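Local coordinates for putative methylase (Clostridium difficile, PDB 3LDU), which is a putative methyltransferase that binds GTP and probably methylates guanine in ribosomal RNA, at residues A[53-62]-A[160-168]; A[138-146]-A[228-236]. All coordinates share one frame; numbering follows the deposited sequence.

Followed from the N terminus, the chain leaves helix 48-55 and runs through residues 53-62 into strand 63-70, then builds the THUMP region, where residues 138-146 lead into strand 145-150. Strand 153-159 delivers residues 160-168 back to 53-62, and interaction 1 closes the first loop, its closest ends 98 residues apart. Residues 228-236, which precede helix 238-251, then return to 138-146 in interaction 2, so the two loops cross. The first contact joins the ferredoxin-like region to the loop that follows strand 153-159; the second ties THUMP to the methyltransferase region. They meet directly: Leu165 packs on Phe228, and Thr160 probably hydrogen-bonds Ser230.

Interaction 1: A[53-62]-A[160-168]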
loop_
_atom_site.group_PDB
_atom_site.type_symbol
_atom_site.label_atom_id
_atom_site.label_comp_id
_atom_site.label_asym_id
_atom_site.label_seq_id
_atom_site.Cartn_x
_atom_site.Cartn_y
_atom_site.Cartn_z
ATOM N N ASN A 53 -2.088 10.759 -2.250
ATOM C CA ASN A 53 -2.567 9.789 -3.229
ATOM C C ASN A 53 -1.561 9.563 -4.354
ATOM O O ASN A 53 -1.380 8.439 -4.824
ATOM C CB ASN A 53 -3.907 10.258 -3.824
ATOM C CG ASN A 53 -5.060 9.973 -2.906
ATOM O OD1 ASN A 53 -5.401 8.815 -2.675
ATOM N ND2 ASN A 53 -5.669 11.026 -2.361
HETATM N N MSE A 54 -0.889 10.630 -4.771
HETATM C CA MSE A 54 0.033 10.538 -5.904
HETATM C C MSE A 54 1.280 9.727 -5.569
HETATM O O MSE A 54 1.774 8.942 -6.399
HETATM C CB MSE A 54 0.460 11.934 -6.349
HETATM C CG MSE A 54 1.432 11.962 -7.522
HETATM SE SE MSE A 54 0.720 11.141 -9.156
HETATM C CE MSE A 54 -1.062 11.769 -9.093
ATOM N N TRP A 55 1.791 9.937 -4.358
ATOM C CA TRP A 55 3.153 9.531 -4.025
ATOM C C TRP A 55 3.289 8.366 -3.044
ATOM O O TRP A 55 4.302 7.664 -3.067
ATOM C CB TRP A 55 3.952 10.739 -3.502
ATOM C CG TRP A 55 4.392 11.662 -4.608
ATOM C CD1 TRP A 55 3.835 12.869 -4.957
ATOM C CD2 TRP A 55 5.443 11.415 -5.542
ATOM N NE1 TRP A 55 4.505 13.393 -6.041
ATOM C CE2 TRP A 55 5.493 12.520 -6.421
ATOM C CE3 TRP A 55 6.363 10.372 -5.721
ATOM C CZ2 TRP A 55 6.425 12.611 -7.454
ATOM C CZ3 TRP A 55 7.278 10.459 -6.746
ATOM C CH2 TRP A 55 7.306 11.569 -7.601
ATOM N N LEU A 56 2.303 8.153 -2.174
ATOM C CA LEU A 56 2.476 7.108 -1.160
ATOM C C LEU A 56 2.358 5.695 -1.753
ATOM O O LEU A 56 1.327 5.345 -2.344
ATOM C CB LEU A 56 1.466 7.309 -0.016
ATOM C CG LEU A 56 1.634 8.614 0.752
ATOM C CD1 LEU A 56 0.527 8.722 1.815
ATOM C CD2 LEU A 56 3.018 8.704 1.398
ATOM N N ARG A 57 3.412 4.889 -1.585
ATOM C CA ARG A 57 3.455 3.524 -2.121
ATOM C C ARG A 57 3.013 2.472 -1.119
ATOM O O ARG A 57 2.664 1.363 -1.511
ATOM C CB ARG A 57 4.870 3.181 -2.593
ATOM C CG ARG A 57 5.467 4.211 -3.520
ATOM C CD ARG A 57 6.830 3.799 -4.035
ATOM N NE ARG A 57 7.520 4.922 -4.669
ATOM C CZ ARG A 57 7.479 5.178 -5.968
ATOM N NH1 ARG A 57 6.777 4.388 -6.785
ATOM N NH2 ARG A 57 8.126 6.229 -6.449
ATOM N N CYS A 58 3.018 2.819 0.168
ATOM C CA CYS A 58 2.681 1.848 1.217
ATOM C C CYS A 58 1.333 2.088 1.901
ATOM O O CYS A 58 0.937 1.346 2.792
ATOM C CB CYS A 58 3.805 1.791 2.248
ATOM S SG CYS A 58 5.354 1.153 1.524
ATOM N N ALA A 59 0.634 3.140 1.479
ATOM C CA ALA A 59 -0.692 3.436 2.010
ATOM C C ALA A 59 -1.743 2.644 1.256
ATOM O O ALA A 59 -1.676 2.537 0.037
ATOM C CB ALA A 59 -0.988 4.939 1.869
ATOM N N GLU A 60 -2.736 2.117 1.964
ATOM C CA GLU A 60 -3.813 1.412 1.272
ATOM C C GLU A 60 -4.856 2.400 0.765
ATOM O O GLU A 60 -5.613 2.087 -0.149
ATOM C CB GLU A 60 -4.490 0.389 2.181
ATOM C CG GLU A 60 -3.561 -0.697 2.675
ATOM C CD GLU A 60 -2.989 -1.539 1.545
ATOM O OE1 GLU A 60 -3.736 -1.873 0.599
ATOM O OE2 GLU A 60 -1.789 -1.883 1.625
ATOM N N ARG A 61 -4.889 3.579 1.383
ATOM C CA ARG A 61 -5.722 4.673 0.903
ATOM C C ARG A 61 -5.478 5.910 1.745
ATOM O O ARG A 61 -4.631 5.907 2.639
ATOM C CB ARG A 61 -7.209 4.303 0.846
ATOM C CG ARG A 61 -7.771 3.745 2.134
ATOM C CD ARG A 61 -9.264 3.488 2.005
ATOM N NE ARG A 61 -9.577 2.457 1.015
ATOM C CZ ARG A 61 -9.986 2.706 -0.224
ATOM N NH1 ARG A 61 -10.253 1.701 -1.053
ATOM N NH2 ARG A 61 -10.127 3.958 -0.635
ATOM N N VAL A 62 -6.119 7.007 1.358
ATOM C CA VAL A 62 -5.886 8.278 2.021
ATOM C C VAL A 62 -7.240 8.826 2.442
ATOM O O VAL A 62 -8.092 9.090 1.591
ATOM C CB VAL A 62 -5.189 9.286 1.092
ATOM C CG1 VAL A 62 -5.076 10.663 1.783
ATOM C CG2 VAL A 62 -3.817 8.758 0.668
ATOM N N THR A 160 -10.641 9.761 0.103
ATOM C CA THR A 160 -10.203 10.652 -0.980
ATOM C C THR A 160 -9.700 9.856 -2.178
ATOM O O THR A 160 -9.389 10.424 -3.229
ATOM C CB THR A 160 -9.073 11.620 -0.541
ATOM O OG1 THR A 160 -7.848 10.892 -0.377
ATOM C CG2 THR A 160 -9.413 12.321 0.767
ATOM N N THR A 161 -9.633 8.535 -2.011
ATOM C CA THR A 161 -8.937 7.658 -2.962
ATOM C C THR A 161 -9.841 6.964 -3.986
ATOM O O THR A 161 -9.649 7.108 -5.187
ATOM C CB THR A 161 -8.131 6.604 -2.187
ATOM O OG1 THR A 161 -7.209 7.276 -1.325
ATOM C CG2 THR A 161 -7.382 5.697 -3.160
ATOM N N GLY A 162 -10.842 6.231 -3.511
ATOM C CA GLY A 162 -11.694 5.455 -4.394
ATOM C C GLY A 162 -11.185 4.018 -4.476
ATOM O O GLY A 162 -11.162 3.310 -3.474
ATOM N N ASP A 163 -10.778 3.578 -5.657
ATOM C CA ASP A 163 -10.155 2.257 -5.775
ATOM C C ASP A 163 -8.937 2.162 -4.851
ATOM O O ASP A 163 -8.109 3.066 -4.814
ATOM C CB ASP A 163 -9.728 1.975 -7.219
ATOM C CG ASP A 163 -10.888 1.589 -8.110
ATOM O OD1 ASP A 163 -11.981 1.303 -7.579
ATOM O OD2 ASP A 163 -10.702 1.564 -9.346
ATOM N N ALA A 164 -8.832 1.073 -4.099
ATOM C CA ALA A 164 -7.691 0.881 -3.197
ATOM C C ALA A 164 -6.370 1.261 -3.874
ATOM O O ALA A 164 -6.146 0.938 -5.042
ATOM C CB ALA A 164 -7.641 -0.558 -2.699
ATOM N N LEU A 165 -5.495 1.935 -3.131
ATOM C CA LEU A 165 -4.255 2.471 -3.683
ATOM C C LEU A 165 -3.332 1.407 -4.284
ATOM O O LEU A 165 -2.558 1.698 -5.206
ATOM C CB LEU A 165 -3.489 3.283 -2.623
ATOM C CG LEU A 165 -3.857 4.757 -2.498
ATOM C CD1 LEU A 165 -2.910 5.448 -1.525
ATOM C CD2 LEU A 165 -3.832 5.441 -3.878
ATOM N N HIS A 166 -3.407 0.178 -3.780
ATOM C CA HIS A 166 -2.516 -0.856 -4.303
ATOM C C HIS A 166 -2.784 -1.119 -5.784
ATOM O O HIS A 166 -1.937 -1.677 -6.491
ATOM C CB HIS A 166 -2.587 -2.150 -3.478
ATOM C CG HIS A 166 -3.850 -2.938 -3.682
ATOM N ND1 HIS A 166 -3.973 -3.900 -4.655
ATOM C CD2 HIS A 166 -5.029 -2.910 -3.014
ATOM C CE1 HIS A 166 -5.189 -4.433 -4.591
ATOM N NE2 HIS A 166 -5.844 -3.847 -3.611
ATOM N N LYS A 167 -3.955 -0.703 -6.261
ATOM C CA LYS A 167 -4.261 -0.850 -7.673
ATOM C C LYS A 167 -3.670 0.344 -8.411
ATOM O O LYS A 167 -4.334 1.380 -8.562
ATOM C CB LYS A 167 -5.771 -0.952 -7.882
ATOM C CG LYS A 167 -6.411 -2.065 -7.072
ATOM C CD LYS A 167 -7.883 -2.223 -7.353
ATOM C CE LYS A 167 -8.437 -3.429 -6.608
ATOM N NZ LYS A 167 -9.798 -3.808 -7.087
ATOM N N ARG A 168 -2.412 0.220 -8.835
ATOM C CA ARG A 168 -1.744 1.301 -9.566
ATOM C C ARG A 168 -2.325 1.419 -10.969
ATOM O O ARG A 168 -2.292 2.488 -11.578
ATOM C CB ARG A 168 -0.227 1.079 -9.673
ATOM C CG ARG A 168 0.633 1.578 -8.506
ATOM C CD ARG A 168 0.477 0.658 -7.356
ATOM N NE ARG A 168 1.627 0.581 -6.450
ATOM C CZ ARG A 168 1.627 1.051 -5.207
ATOM N NH1 ARG A 168 2.694 0.879 -4.431
ATOM N NH2 ARG A 168 0.556 1.690 -4.733
HETATM O O HOH W 1 0.014 2.927 -2.150
HETATM O O HOH W 2 -4.730 -0.413 -1.225
#
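The guanidinium of Arg61 meets the carbonyl oxygen of Gly162 at its edge: NH1 and NH2 lie 3.0 and 3.1 Å from Gly162 O, which sits 2° out of the guanidinium plane. A bend at chi3 (64°) brings the group to that carbonyl, and NH2 also pairs with Asp159. Arg168 likewise offers its edge, NH1 reaching a lone pair of Arg57 O in the carbonyl plane, while Glu212 takes its NE. The flat amide of Asn53 spans two threonines: ND2 donates to Thr160 OG1 at 2.9 Å, almost straight at 171°, and OD1 accepts from Thr161 OG1 at 2.7 Å. Each hydroxyl also has a second partner, Thr160 OG1 donating to Val62 O and Thr161 OG1 accepting from Val62 N. Between these polar ends Leu165 points toward residues 53-62, its CD1 3.9 Å from Ala59 CB, and its backbone N bonds Glu60 O at 3.0 Å. One water links Leu56 O and Ala59 O to Arg168 NH2. The contact thus joins the exit of helix 48-55 to the loop leaving strand 153-159, with strand 7-12 packed against Leu56, Ala59 and Val62, helix 181-189 touching Arg57 and Arg168, and helix 238-251 meeting Asn53.

Interaction 2: A[138-146]-A[228-236]; sequences EDKEKYPIF and FISEKWRTL. With FMT (formic acid), chain C.
Residues 138-146 pass the 3-10 segment 229-232 and the type I turn Trp233 to Leu236 at a distance, Glu141 and Lys232 approaching most closely at 6.5 Å between CA atoms, so side chains carry the contact. Tyr143 lies face to face on the five-membered ring of Trp233, centroids 3.8 Å apart and planes at 20°. Ser230 CB covers the opposite face of the indole, and Trp233 NE1 donates to Lys142 O at 2.9 Å. A bend at chi2 (-79°) turns the Glu141 carboxylate toward Arg234 in a salt bridge: Arg234 NE lies 2.9 Å from both OE1 and OE2, each oxygen accepting on its syn lone pair, though the two flat groups are turned 74° apart. Glu141 OE2 is gripped by three donors: besides Arg234 NE, Arg234 N comes from above the carboxylate plane at 3.1 Å and Tyr143 OH from the anti side at 2.8 Å. That last bond probably steadies both ring and carboxylate. Arg234 NH2 also reaches Tyr92 O, and a formic acid molecule, probably from the crystallisation liquor, accepts from Thr235 OG1. The contact sets the approach to strand 145-150 against the loop before helix 238-251, while Trp233 packs on Ile158 of strand 153-159 and Pro144 on Ser99 of strand 98-104.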
loop_
_atom_site.group_PDB
_atom_site.type_symbol
_atom_site.label_atom_id
_atom_site.label_comp_id
_atom_site.label_asym_id
_atom_site.label_seq_id
_atom_site.Cartn_x
_atom_site.Cartn_y
_atom_site.Cartn_z
ATOM N N GLU A 138 -29.256 13.582 -4.074
ATOM C CA GLU A 138 -27.891 13.062 -4.047
ATOM C C GLU A 138 -27.479 12.668 -5.465
ATOM O O GLU A 138 -27.321 11.482 -5.766
ATOM C CB GLU A 138 -27.788 11.832 -3.132
ATOM C CG GLU A 138 -27.620 12.127 -1.639
ATOM C CD GLU A 138 -27.218 10.883 -0.830
ATOM O OE1 GLU A 138 -26.047 10.435 -0.938
ATOM O OE2 GLU A 138 -28.075 10.358 -0.080
ATOM N N ASP A 139 -27.286 13.654 -6.333
ATOM C CA ASP A 139 -27.074 13.360 -7.749
ATOM C C ASP A 139 -25.740 13.839 -8.327
ATOM O O ASP A 139 -25.484 13.656 -9.514
ATOM C CB ASP A 139 -28.234 13.913 -8.586
ATOM C CG ASP A 139 -28.295 15.432 -8.570
ATOM O OD1 ASP A 139 -27.549 16.046 -7.781
ATOM O OD2 ASP A 139 -29.086 16.012 -9.345
ATOM N N LYS A 140 -24.892 14.449 -7.505
ATOM C CA LYS A 140 -23.615 14.964 -7.998
ATOM C C LYS A 140 -22.469 14.023 -7.618
ATOM O O LYS A 140 -22.659 12.805 -7.542
ATOM C CB LYS A 140 -23.361 16.392 -7.497
ATOM C CG LYS A 140 -24.462 17.396 -7.880
ATOM C CD LYS A 140 -24.777 17.322 -9.370
ATOM C CE LYS A 140 -25.852 18.336 -9.779
ATOM N NZ LYS A 140 -25.370 19.738 -9.636
ATOM N N GLU A 141 -21.282 14.576 -7.381
ATOM C CA GLU A 141 -20.111 13.729 -7.125
ATOM C C GLU A 141 -20.093 13.083 -5.731
ATOM O O GLU A 141 -20.774 13.526 -4.807
ATOM C CB GLU A 141 -18.800 14.475 -7.417
ATOM C CG GLU A 141 -18.328 15.417 -6.329
ATOM C CD GLU A 141 -19.069 16.757 -6.330
ATOM O OE1 GLU A 141 -20.113 16.881 -7.009
ATOM O OE2 GLU A 141 -18.592 17.689 -5.652
ATOM N N LYS A 142 -19.297 12.028 -5.601
ATOM C CA LYS A 142 -19.350 11.128 -4.444
ATOM C C LYS A 142 -18.274 11.425 -3.391
ATOM O O LYS A 142 -17.098 11.621 -3.720
ATOM C CB LYS A 142 -19.232 9.680 -4.950
ATOM C CG LYS A 142 -19.390 8.588 -3.907
ATOM C CD LYS A 142 -19.297 7.207 -4.579
ATOM C CE LYS A 142 -19.101 6.081 -3.563
ATOM N NZ LYS A 142 -18.687 4.782 -4.184
ATOM N N TYR A 143 -18.709 11.469 -2.128
ATOM C CA TYR A 143 -17.856 11.664 -0.948
ATOM C C TYR A 143 -18.089 10.473 -0.023
ATOM O O TYR A 143 -18.982 10.515 0.828
ATOM C CB TYR A 143 -18.263 12.964 -0.220
ATOM C CG TYR A 143 -17.966 14.214 -1.017
ATOM C CD1 TYR A 143 -16.847 14.992 -0.741
ATOM C CD2 TYR A 143 -18.787 14.602 -2.073
ATOM C CE1 TYR A 143 -16.571 16.146 -1.490
ATOM C CE2 TYR A 143 -18.515 15.733 -2.826
ATOM C CZ TYR A 143 -17.403 16.500 -2.528
ATOM O OH TYR A 143 -17.131 17.625 -3.278
ATOM N N PRO A 144 -17.307 9.389 -0.193
ATOM C CA PRO A 144 -17.615 8.160 0.541
ATOM C C PRO A 144 -17.228 8.319 1.999
ATOM O O PRO A 144 -16.094 8.681 2.297
ATOM C CB PRO A 144 -16.734 7.098 -0.144
ATOM C CG PRO A 144 -16.273 7.749 -1.459
ATOM C CD PRO A 144 -16.181 9.212 -1.125
ATOM N N ILE A 145 -18.165 8.054 2.898
ATOM C CA ILE A 145 -17.929 8.264 4.319
ATOM C C ILE A 145 -17.479 6.956 4.967
ATOM O O ILE A 145 -18.097 5.908 4.761
ATOM C CB ILE A 145 -19.208 8.782 5.011
ATOM C CG1 ILE A 145 -19.786 9.991 4.253
ATOM C CG2 ILE A 145 -18.935 9.129 6.471
ATOM C CD1 ILE A 145 -18.881 11.232 4.226
ATOM N N PHE A 146 -16.395 7.026 5.736
ATOM C CA PHE A 146 -15.869 5.854 6.434
ATOM C C PHE A 146 -15.961 6.078 7.943
ATOM O O PHE A 146 -15.610 7.157 8.435
ATOM C CB PHE A 146 -14.408 5.620 6.041
ATOM C CG PHE A 146 -14.221 4.848 4.749
ATOM C CD1 PHE A 146 -14.818 5.267 3.558
ATOM C CD2 PHE A 146 -13.421 3.712 4.722
ATOM C CE1 PHE A 146 -14.621 4.554 2.375
ATOM C CE2 PHE A 146 -13.226 3.004 3.540
ATOM C CZ PHE A 146 -13.825 3.427 2.372
ATOM N N PHE A 228 -8.416 9.241 -8.918
ATOM C CA PHE A 228 -8.813 9.222 -7.518
ATOM C C PHE A 228 -10.157 9.891 -7.380
ATOM O O PHE A 228 -10.449 10.866 -8.083
ATOM C CB PHE A 228 -7.766 9.947 -6.682
ATOM C CG PHE A 228 -6.408 9.346 -6.815
ATOM C CD1 PHE A 228 -6.040 8.273 -6.026
ATOM C CD2 PHE A 228 -5.513 9.826 -7.757
ATOM C CE1 PHE A 228 -4.783 7.698 -6.160
ATOM C CE2 PHE A 228 -4.262 9.263 -7.889
ATOM C CZ PHE A 228 -3.901 8.192 -7.092
ATOM N N ILE A 229 -10.992 9.364 -6.489
ATOM C CA ILE A 229 -12.358 9.889 -6.348
ATOM C C ILE A 229 -12.385 11.386 -6.026
ATOM O O ILE A 229 -13.270 12.092 -6.505
ATOM C CB ILE A 229 -13.159 9.083 -5.295
ATOM C CG1 ILE A 229 -14.661 9.341 -5.434
ATOM C CG2 ILE A 229 -12.676 9.411 -3.877
ATOM C CD1 ILE A 229 -15.220 8.979 -6.797
ATOM N N SER A 230 -11.422 11.884 -5.246
ATOM C CA SER A 230 -11.425 13.301 -4.831
ATOM C C SER A 230 -11.061 14.280 -5.947
ATOM O O SER A 230 -11.188 15.507 -5.778
ATOM C CB SER A 230 -10.479 13.527 -3.645
ATOM O OG SER A 230 -9.172 13.044 -3.944
ATOM N N GLU A 231 -10.604 13.757 -7.081
ATOM C CA GLU A 231 -10.327 14.614 -8.225
ATOM C C GLU A 231 -11.608 15.240 -8.766
ATOM O O GLU A 231 -11.559 16.258 -9.464
ATOM C CB GLU A 231 -9.603 13.851 -9.334
ATOM C CG GLU A 231 -8.180 13.476 -8.975
ATOM C CD GLU A 231 -7.467 12.827 -10.134
ATOM O OE1 GLU A 231 -7.618 11.599 -10.307
ATOM O OE2 GLU A 231 -6.765 13.547 -10.876
ATOM N N LYS A 232 -12.751 14.635 -8.450
ATOM C CA LYS A 232 -14.038 15.191 -8.883
ATOM C C LYS A 232 -14.685 16.139 -7.861
ATOM O O LYS A 232 -15.716 16.752 -8.151
ATOM C CB LYS A 232 -15.025 14.077 -9.234
ATOM C CG LYS A 232 -14.512 13.102 -10.290
ATOM C CD LYS A 232 -15.550 12.022 -10.569
ATOM C CE LYS A 232 -15.070 11.037 -11.622
ATOM N NZ LYS A 232 -14.783 11.709 -12.921
ATOM N N TRP A 233 -14.085 16.282 -6.686
ATOM C CA TRP A 233 -14.701 17.080 -5.629
ATOM C C TRP A 233 -14.718 18.567 -5.944
ATOM O O TRP A 233 -13.673 19.174 -6.163
ATOM C CB TRP A 233 -13.971 16.873 -4.305
ATOM C CG TRP A 233 -14.165 15.525 -3.696
ATOM C CD1 TRP A 233 -14.936 14.500 -4.177
ATOM C CD2 TRP A 233 -13.596 15.060 -2.464
ATOM N NE1 TRP A 233 -14.857 13.415 -3.322
ATOM C CE2 TRP A 233 -14.044 13.737 -2.267
ATOM C CE3 TRP A 233 -12.743 15.635 -1.514
ATOM C CZ2 TRP A 233 -13.669 12.978 -1.151
ATOM C CZ3 TRP A 233 -12.377 14.887 -0.413
ATOM C CH2 TRP A 233 -12.838 13.569 -0.241
ATOM N N ARG A 234 -15.912 19.151 -5.929
ATOM C CA ARG A 234 -16.061 20.592 -6.138
ATOM C C ARG A 234 -15.443 21.390 -4.994
ATOM O O ARG A 234 -15.138 22.575 -5.149
ATOM C CB ARG A 234 -17.540 20.954 -6.276
ATOM C CG ARG A 234 -18.143 20.510 -7.588
ATOM C CD ARG A 234 -19.647 20.745 -7.595
ATOM N NE ARG A 234 -20.340 19.760 -6.775
ATOM C CZ ARG A 234 -21.489 19.977 -6.145
ATOM N NH1 ARG A 234 -22.097 21.163 -6.228
ATOM N NH2 ARG A 234 -22.036 19.006 -5.433
ATOM N N THR A 235 -15.264 20.735 -3.850
ATOM C CA THR A 235 -14.756 21.387 -2.646
ATOM C C THR A 235 -13.236 21.550 -2.663
ATOM O O THR A 235 -12.672 22.205 -1.792
ATOM C CB THR A 235 -15.170 20.622 -1.364
ATOM O OG1 THR A 235 -14.609 19.302 -1.382
ATOM C CG2 THR A 235 -16.685 20.519 -1.266
ATOM N N LEU A 236 -12.577 20.943 -3.647
ATOM C CA LEU A 236 -11.136 21.097 -3.808
ATOM C C LEU A 236 -10.832 22.005 -4.989
ATOM O O LEU A 236 -11.620 22.095 -5.934
ATOM C CB LEU A 236 -10.461 19.738 -4.023
ATOM C CG LEU A 236 -10.609 18.720 -2.897
ATOM C CD1 LEU A 236 -9.872 17.417 -3.212
ATOM C CD2 LEU A 236 -10.127 19.317 -1.589
HETATM C C FMT C . -13.685 18.211 1.563
HETATM O O1 FMT C . -13.091 19.236 1.912
HETATM O O2 FMT C . -14.783 18.189 0.998
HETATM O O HOH W 3 -16.152 12.256 -6.408
#